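Long-range contact in PA14 domain-containing protein (Clostridium clariflavum, PDB 6QDI), which probably senses plant-biomass polysaccharides at the cell surface through tandem calcium-binding PA14 domains, as part of an RsgI-type anti-sigma factor: residues V200-G212 and S285-R295. Sequence-based numbering, arbitrary orientation. Where two conformers were deposited one is given.
Sequences VRWTGFIQVPYDG and SVVPQSCLYPR
F205 pairs with Y293, two residues before the C-terminus, as an antiparallel hydrogen-bonded pair. F205 N donates to Y293 O at 2.8 Å, and Y293 N returns a bond to F205 O at 2.9 Å. A further backbone bond runs from Q207 N to C291 O, 2.9 Å, just where the 3-10 segment 289-291 ends. G204 CA lies 3.2 Å from Y293 O, a close CA-H...O contact made by a residue with no side chain.

Q207 crosses the Y293 ring with its amide plane 76° from the ring plane. Q207 CB already lies 3.7 Å from Y293 CE1. With CG anti to the backbone N (chi1 -167°), the extended chain carries Q207 OE1 to 3.6 Å from Y293 CE1. The amide NH2 turns instead to G255 O. On the same face as Y293, F205 CE1 meets the terminal carboxylate at R295 OXT, 3.4 Å. R257 binds that carboxylate in a salt bridge and makes a cation-pi contact with F205. I206 and L292 point together to the other face, I206 CG1 to L292 CD2, 3.8 Å. P209 CD packs on C291 SG. A water links T203 OG1 to P294 O.

Strand 292-293 adds to one sheet of the second PA14 beta-sandwich by pairing with strand 198-207. Strand 198-207 also pairs with strands 157-162 and 257-266, while W277 of strand 271-279, in the other sheet, packs against I206 and P209.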
ATOM      1  N   VAL A 200       0.330  14.434  11.542  1.00  6.06           N
ATOM      2  CA  VAL A 200       0.842  13.318  12.311  1.00  5.87           C
ATOM      3  C   VAL A 200       2.186  13.709  12.905  1.00  5.66           C
ATOM      4  O   VAL A 200       2.999  14.338  12.254  1.00  6.61           O
ATOM      5  CB  VAL A 200       1.028  12.072  11.441  1.00  6.46           C
ATOM      6  CG1 VAL A 200       1.518  10.902  12.275  1.00  6.47           C
ATOM      7  CG2 VAL A 200      -0.257  11.679  10.720  1.00  7.16           C
ATOM      8  N   ARG A 201       2.399  13.275  14.156  1.00  6.19           N
ATOM      9  CA  ARG A 201       3.731  13.288  14.747  1.00  6.15           C
ATOM     10  C   ARG A 201       4.138  11.868  15.069  1.00  5.92           C
ATOM     11  O   ARG A 201       3.459  11.156  15.802  1.00  6.44           O
ATOM     12  CB  ARG A 201       3.757  14.126  16.027  1.00  6.56           C
ATOM     13  CG  ARG A 201       5.066  14.057  16.809  1.00  6.78           C
ATOM     14  CD  ARG A 201       5.194  15.180  17.818  1.00  7.39           C
ATOM     15  NE  ARG A 201       4.104  15.166  18.788  1.00  8.04           N
ATOM     16  CZ  ARG A 201       3.493  16.239  19.251  1.00  7.71           C
ATOM     17  NH1 ARG A 201       3.804  17.458  18.839  1.00  8.80           N
ATOM     18  NH2 ARG A 201       2.500  16.089  20.119  1.00  8.89           N
ATOM     19  N   TRP A 202       5.289  11.439  14.534  1.00  5.50           N
ATOM     20  CA  TRP A 202       5.915  10.181  14.895  1.00  5.85           C
ATOM     21  C   TRP A 202       7.153  10.482  15.734  1.00  5.66           C
ATOM     22  O   TRP A 202       7.952  11.360  15.387  1.00  6.08           O
ATOM     23  CB  TRP A 202       6.318   9.366  13.656  1.00  6.26           C
ATOM     24  CG  TRP A 202       5.173   8.751  12.920  1.00  5.94           C
ATOM     25  CD1 TRP A 202       4.484   7.651  13.298  1.00  6.31           C
ATOM     26  CD2 TRP A 202       4.602   9.192  11.675  1.00  5.71           C
ATOM     27  NE1 TRP A 202       3.519   7.366  12.382  1.00  6.28           N
ATOM     28  CE2 TRP A 202       3.579   8.291  11.370  1.00  6.36           C
ATOM     29  CE3 TRP A 202       4.871  10.237  10.798  1.00  6.24           C
ATOM     30  CZ2 TRP A 202       2.812   8.406  10.207  1.00  6.85           C
ATOM     31  CZ3 TRP A 202       4.113  10.365   9.665  1.00  7.61           C
ATOM     32  CH2 TRP A 202       3.102   9.458   9.369  1.00  7.57           C
ATOM     33  N   THR A 203       7.320   9.731  16.816  1.00  5.46           N
ATOM     34  CA  THR A 203       8.456   9.883  17.683  1.00  5.85           C
ATOM     35  C   THR A 203       9.009   8.526  18.117  1.00  5.55           C
ATOM     36  O   THR A 203       8.307   7.537  18.240  1.00  6.18           O
ATOM     37  CB  THR A 203       8.082  10.709  18.939  1.00  6.09           C
ATOM     38  OG1 THR A 203       6.994  10.096  19.630  1.00  6.98           O
ATOM     39  CG2 THR A 203       7.800  12.154  18.628  1.00  6.74           C
ATOM     40  N   GLY A 204      10.298   8.541  18.432  1.00  5.96           N
ATOM     41  CA  GLY A 204      10.976   7.392  19.006  1.00  6.04           C
ATOM     42  C   GLY A 204      12.422   7.427  18.643  1.00  5.89           C
ATOM     43  O   GLY A 204      13.056   8.502  18.666  1.00  6.12           O
ATOM     44  N   PHE A 205      12.954   6.249  18.339  1.00  6.08           N
ATOM     45  CA  PHE A 205      14.401   6.077  18.088  1.00  6.03           C
ATOM     46  C   PHE A 205      14.587   5.130  16.933  1.00  5.80           C
ATOM     47  O   PHE A 205      13.853   4.161  16.801  1.00  6.55           O
ATOM     48  CB  PHE A 205      15.126   5.545  19.336  1.00  6.99           C
ATOM     49  CG  PHE A 205      15.154   6.543  20.457  1.00  7.60           C
ATOM     50  CD1 PHE A 205      14.051   6.688  21.296  1.00  8.58           C
ATOM     51  CD2 PHE A 205      16.213   7.383  20.650  1.00  8.49           C
ATOM     52  CE1 PHE A 205      14.022   7.648  22.292  1.00 10.69           C
ATOM     53  CE2 PHE A 205      16.202   8.322  21.670  1.00 10.21           C
ATOM     54  CZ  PHE A 205      15.091   8.468  22.457  1.00 12.05           C
ATOM     55  N   ILE A 206      15.613   5.414  16.127  1.00  6.16           N
ATOM     56  CA  ILE A 206      16.103   4.482  15.129  1.00  6.44           C
ATOM     57  C   ILE A 206      17.391   3.885  15.685  1.00  6.48           C
ATOM     58  O   ILE A 206      18.304   4.626  16.046  1.00  7.87           O
ATOM     59  CB  ILE A 206      16.378   5.218  13.801  1.00  7.38           C
ATOM     60  CG1 ILE A 206      15.130   5.951  13.300  1.00  9.21           C
ATOM     61  CG2 ILE A 206      16.913   4.238  12.747  1.00  9.72           C
ATOM     62  CD1 ILE A 206      15.351   6.931  12.185  1.00 11.10           C
ATOM     63  N   GLN A 207      17.444   2.557  15.781  1.00  6.13           N
ATOM     64  CA  GLN A 207      18.654   1.922  16.262  1.00  6.33           C
ATOM     65  C   GLN A 207      19.404   1.372  15.073  1.00  6.30           C
ATOM     66  O   GLN A 207      18.868   0.572  14.299  1.00  7.46           O
ATOM     67  CB  GLN A 207      18.363   0.876  17.341  1.00  7.33           C
ATOM     68  CG  GLN A 207      19.669   0.470  18.058  1.00  7.87           C
ATOM     69  CD  GLN A 207      19.441  -0.090  19.461  1.00  8.08           C
ATOM     70  OE1 GLN A 207      18.351  -0.597  19.757  1.00  9.24           O
ATOM     71  NE2 GLN A 207      20.426   0.042  20.328  1.00  8.15           N
ATOM     72  N   VAL A 208      20.646   1.788  14.940  1.00  6.99           N
ATOM     73  CA  VAL A 208      21.425   1.618  13.724  1.00  7.63           C
ATOM     74  C   VAL A 208      21.939   0.188  13.621  1.00  7.02           C
ATOM     75  O   VAL A 208      22.516  -0.337  14.553  1.00  7.92           O
ATOM     76  CB  VAL A 208      22.583   2.618  13.727  1.00  9.26           C
ATOM     77  CG1 VAL A 208      23.566   2.380  12.592  1.00  9.73           C
ATOM     78  CG2 VAL A 208      22.026   4.034  13.711  1.00  9.53           C
ATOM     79  N   PRO A 209      21.765  -0.476  12.458  1.00  7.20           N
ATOM     80  CA  PRO A 209      22.148  -1.884  12.383  1.00  7.72           C
ATOM     81  C   PRO A 209      23.622  -2.138  12.115  1.00  8.41           C
ATOM     82  O   PRO A 209      24.130  -3.171  12.547  1.00  9.22           O
ATOM     83  CB  PRO A 209      21.305  -2.408  11.221  1.00  8.19           C
ATOM     84  CG  PRO A 209      21.040  -1.188  10.361  1.00  8.45           C
ATOM     85  CD  PRO A 209      20.881  -0.075  11.344  1.00  7.60           C
ATOM     86  N   TYR A 210      24.279  -1.243  11.402  1.00  8.24           N
ATOM     87  CA  TYR A 210      25.639  -1.448  10.851  1.00  8.60           C
ATOM     88  C   TYR A 210      26.462  -0.201  10.972  1.00  8.80           C
ATOM     89  O   TYR A 210      25.946   0.902  10.777  1.00  9.43           O
ATOM     90  CB  TYR A 210      25.572  -1.843   9.346  1.00  9.96           C
ATOM     91  CG  TYR A 210      24.596  -2.948   9.015  1.00  9.91           C
ATOM     92  CD1 TYR A 210      24.741  -4.223   9.553  1.00 11.26           C
ATOM     93  CD2 TYR A 210      23.536  -2.722   8.160  1.00 10.10           C
ATOM     94  CE1 TYR A 210      23.818  -5.237   9.278  1.00 11.22           C
ATOM     95  CE2 TYR A 210      22.634  -3.736   7.879  1.00 10.42           C
ATOM     96  CZ  TYR A 210      22.775  -4.984   8.444  1.00 10.73           C
ATOM     97  OH  TYR A 210      21.834  -5.944   8.162  1.00 12.88           O
ATOM     98  N   ASP A 211      27.758  -0.338  11.262  1.00  8.76           N
ATOM     99  CA  ASP A 211      28.616   0.812  11.227  1.00  8.57           C
ATOM    100  C   ASP A 211      28.760   1.351   9.771  1.00  8.39           C
ATOM    101  O   ASP A 211      29.056   0.597   8.861  1.00  9.22           O
ATOM    102  CB  ASP A 211      30.057   0.456  11.663  1.00  8.09           C
ATOM    103  CG  ASP A 211      30.285   0.172  13.083  1.00  9.18           C
ATOM    104  OD1 ASP A 211      29.378   0.261  13.926  1.00 11.58           O
ATOM    105  OD2 ASP A 211      31.462  -0.137  13.384  1.00  9.93           O
ATOM    106  N   GLY A 212      28.594   2.654   9.614  1.00  8.82           N
ATOM    107  CA  GLY A 212      28.880   3.331   8.340  1.00  9.83           C
ATOM    108  C   GLY A 212      28.027   4.567   8.182  1.00  8.97           C
ATOM    109  O   GLY A 212      27.468   5.073   9.143  1.00  9.59           O
ATOM    110  N   SER A 285      15.500   2.492   0.814  1.00  9.47           N
ATOM    111  CA  SER A 285      14.409   1.599   1.199  1.00  8.57           C
ATOM    112  C   SER A 285      13.775   2.105   2.479  1.00  7.81           C
ATOM    113  O   SER A 285      14.389   2.854   3.227  1.00  8.19           O
ATOM    114  CB  SER A 285      14.933   0.161   1.404  1.00  9.18           C
ATOM    115  OG  SER A 285      16.038   0.127   2.291  1.00  9.26           O
ATOM    116  N   VAL A 286      12.532   1.700   2.723  1.00  7.61           N
ATOM    117  CA  VAL A 286      11.794   2.117   3.913  1.00  7.63           C
ATOM    118  C   VAL A 286      12.572   1.673   5.131  1.00  6.64           C
ATOM    119  O   VAL A 286      13.019   0.508   5.230  1.00  7.17           O
ATOM    120  CB  VAL A 286      10.392   1.463   3.840  1.00  8.12           C
ATOM    121  CG1 VAL A 286       9.650   1.556   5.150  1.00  8.67           C
ATOM    122  CG2 VAL A 286       9.577   2.060   2.697  1.00  9.23           C
ATOM    123  N   VAL A 287      12.715   2.583   6.087  1.00  6.33           N
ATOM    124  CA  VAL A 287      13.371   2.207   7.337  1.00  6.55           C
ATOM    125  C   VAL A 287      12.516   1.137   8.018  1.00  6.36           C
ATOM    126  O   VAL A 287      11.326   1.346   8.225  1.00  6.76           O
ATOM    127  CB  VAL A 287      13.560   3.426   8.264  1.00  6.53           C
ATOM    128  CG1 VAL A 287      14.281   3.004   9.546  1.00  7.30           C
ATOM    129  CG2 VAL A 287      14.356   4.510   7.577  1.00  7.19           C
ATOM    130  N   PRO A 288      13.073  -0.026   8.350  1.00  6.24           N
ATOM    131  CA  PRO A 288      12.223  -1.142   8.728  1.00  6.82           C
ATOM    132  C   PRO A 288      11.826  -1.132  10.203  1.00  6.39           C
ATOM    133  O   PRO A 288      12.529  -0.561  11.049  1.00  6.63           O
ATOM    134  CB  PRO A 288      13.113  -2.362   8.440  1.00  7.96           C
ATOM    135  CG  PRO A 288      14.498  -1.830   8.767  1.00  8.04           C
ATOM    136  CD  PRO A 288      14.496  -0.407   8.244  1.00  7.30           C
ATOM    137  N   GLN A 289      10.741  -1.826  10.483  1.00  6.55           N
ATOM    138  CA  GLN A 289      10.250  -1.987  11.837  0.50  6.66           C
ATOM    139  C   GLN A 289      11.349  -2.464  12.786  1.00  6.29           C
ATOM    140  O   GLN A 289      11.407  -2.033  13.933  1.00  6.30           O
ATOM    141  CB  GLN A 289       9.080  -2.964  11.815  0.50  6.88           C
ATOM    142  CG  GLN A 289       8.434  -3.203  13.173  0.50  6.64           C
ATOM    143  CD  GLN A 289       7.259  -4.129  13.065  0.50  7.08           C
ATOM    144  OE1 GLN A 289       7.304  -5.079  12.292  0.50  9.70           O
ATOM    145  NE2 GLN A 289       6.222  -3.897  13.842  0.50  6.35           N
ATOM    146  N   SER A 290      12.195  -3.377  12.307  1.00  6.00           N
ATOM    147  CA  SER A 290      13.222  -3.945  13.144  1.00  6.47           C
ATOM    148  C   SER A 290      14.172  -2.927  13.732  1.00  6.16           C
ATOM    149  O   SER A 290      14.837  -3.235  14.725  1.00  6.75           O
ATOM    150  CB  SER A 290      14.022  -4.962  12.313  1.00  6.91           C
ATOM    151  OG  SER A 290      14.643  -4.295  11.238  1.00  7.41           O
ATOM    152  N   CYS A 291      14.274  -1.743  13.119  1.00  6.11           N
ATOM    153  CA  CYS A 291      15.141  -0.686  13.611  1.00  6.27           C
ATOM    154  C   CYS A 291      14.426   0.504  14.231  1.00  6.10           C
ATOM    155  O   CYS A 291      15.083   1.481  14.593  1.00  6.92           O
ATOM    156  CB  CYS A 291      16.048  -0.226  12.479  1.00  7.49           C
ATOM    157  SG  CYS A 291      17.219  -1.499  11.927  1.00  8.53           S
ATOM    158  N   LEU A 292      13.087   0.423  14.404  1.00  6.70           N
ATOM    159  CA  LEU A 292      12.296   1.512  14.925  1.00  6.32           C
ATOM    160  C   LEU A 292      11.772   1.147  16.311  1.00  6.34           C
ATOM    161  O   LEU A 292      11.221   0.057  16.513  1.00  6.68           O
ATOM    162  CB  LEU A 292      11.110   1.778  14.004  1.00  6.46           C
ATOM    163  CG  LEU A 292      11.483   2.272  12.596  1.00  7.25           C
ATOM    164  CD1 LEU A 292      10.233   2.337  11.718  1.00  7.86           C
ATOM    165  CD2 LEU A 292      12.232   3.584  12.627  1.00  7.67           C
ATOM    166  N   TYR A 293      11.928   2.093  17.260  1.00  6.70           N
ATOM    167  CA  TYR A 293      11.431   1.901  18.608  1.00  6.58           C
ATOM    168  C   TYR A 293      10.662   3.109  19.061  1.00  6.70           C
ATOM    169  O   TYR A 293      11.022   4.252  18.737  1.00  6.96           O
ATOM    170  CB  TYR A 293      12.605   1.685  19.581  1.00  7.09           C
ATOM    171  CG  TYR A 293      13.415   0.456  19.328  1.00  7.50           C
ATOM    172  CD1 TYR A 293      14.364   0.418  18.298  1.00  8.04           C
ATOM    173  CD2 TYR A 293      13.259  -0.684  20.081  1.00  7.83           C
ATOM    174  CE1 TYR A 293      15.127  -0.714  18.062  1.00  8.32           C
ATOM    175  CE2 TYR A 293      14.034  -1.801  19.854  1.00  8.39           C
ATOM    176  CZ  TYR A 293      14.984  -1.815  18.870  1.00  7.86           C
ATOM    177  OH  TYR A 293      15.763  -2.931  18.685  1.00  8.87           O
ATOM    178  N   PRO A 294       9.614   2.909  19.881  1.00  6.86           N
ATOM    179  CA  PRO A 294       8.821   4.050  20.329  1.00  7.65           C
ATOM    180  C   PRO A 294       9.446   4.812  21.487  1.00  8.61           C
ATOM    181  O   PRO A 294       9.041   5.926  21.761  0.70  8.35           O
ATOM    182  CB  PRO A 294       7.481   3.428  20.730  1.00  9.57           C
ATOM    183  CG  PRO A 294       7.812   2.038  21.035  1.00 10.08           C
ATOM    184  CD  PRO A 294       8.934   1.627  20.140  1.00  7.39           C
ATOM    185  N   ARG A 295      10.379   4.171  22.197  1.00  8.17           N
ATOM    186  CA  ARG A 295      11.074   4.757  23.364  1.00  9.40           C
ATOM    187  C   ARG A 295      12.529   4.331  23.341  1.00  9.32           C
ATOM    188  O   ARG A 295      12.927   3.487  22.517  1.00 10.94           O
ATOM    189  CB  ARG A 295      10.466   4.245  24.668  1.00 10.76           C
ATOM    190  CG  ARG A 295       9.077   4.685  24.915  1.00 12.52           C
ATOM    191  CD  ARG A 295       9.051   6.174  25.253  1.00 15.13           C
ATOM    192  NE  ARG A 295       7.840   6.453  25.952  1.00 18.49           N
ATOM    193  CZ  ARG A 295       7.615   6.267  27.268  1.00 16.31           C
ATOM    194  NH1 ARG A 295       6.413   6.547  27.745  1.00 23.39           N
ATOM    195  NH2 ARG A 295       8.577   5.909  28.096  1.00 21.24           N
ATOM    196  OXT ARG A 295      13.317   4.873  24.167  1.00 10.85           O
TER
HETATM  197  O   HOH W   1       7.943   8.384  21.568  1.00  8.70           O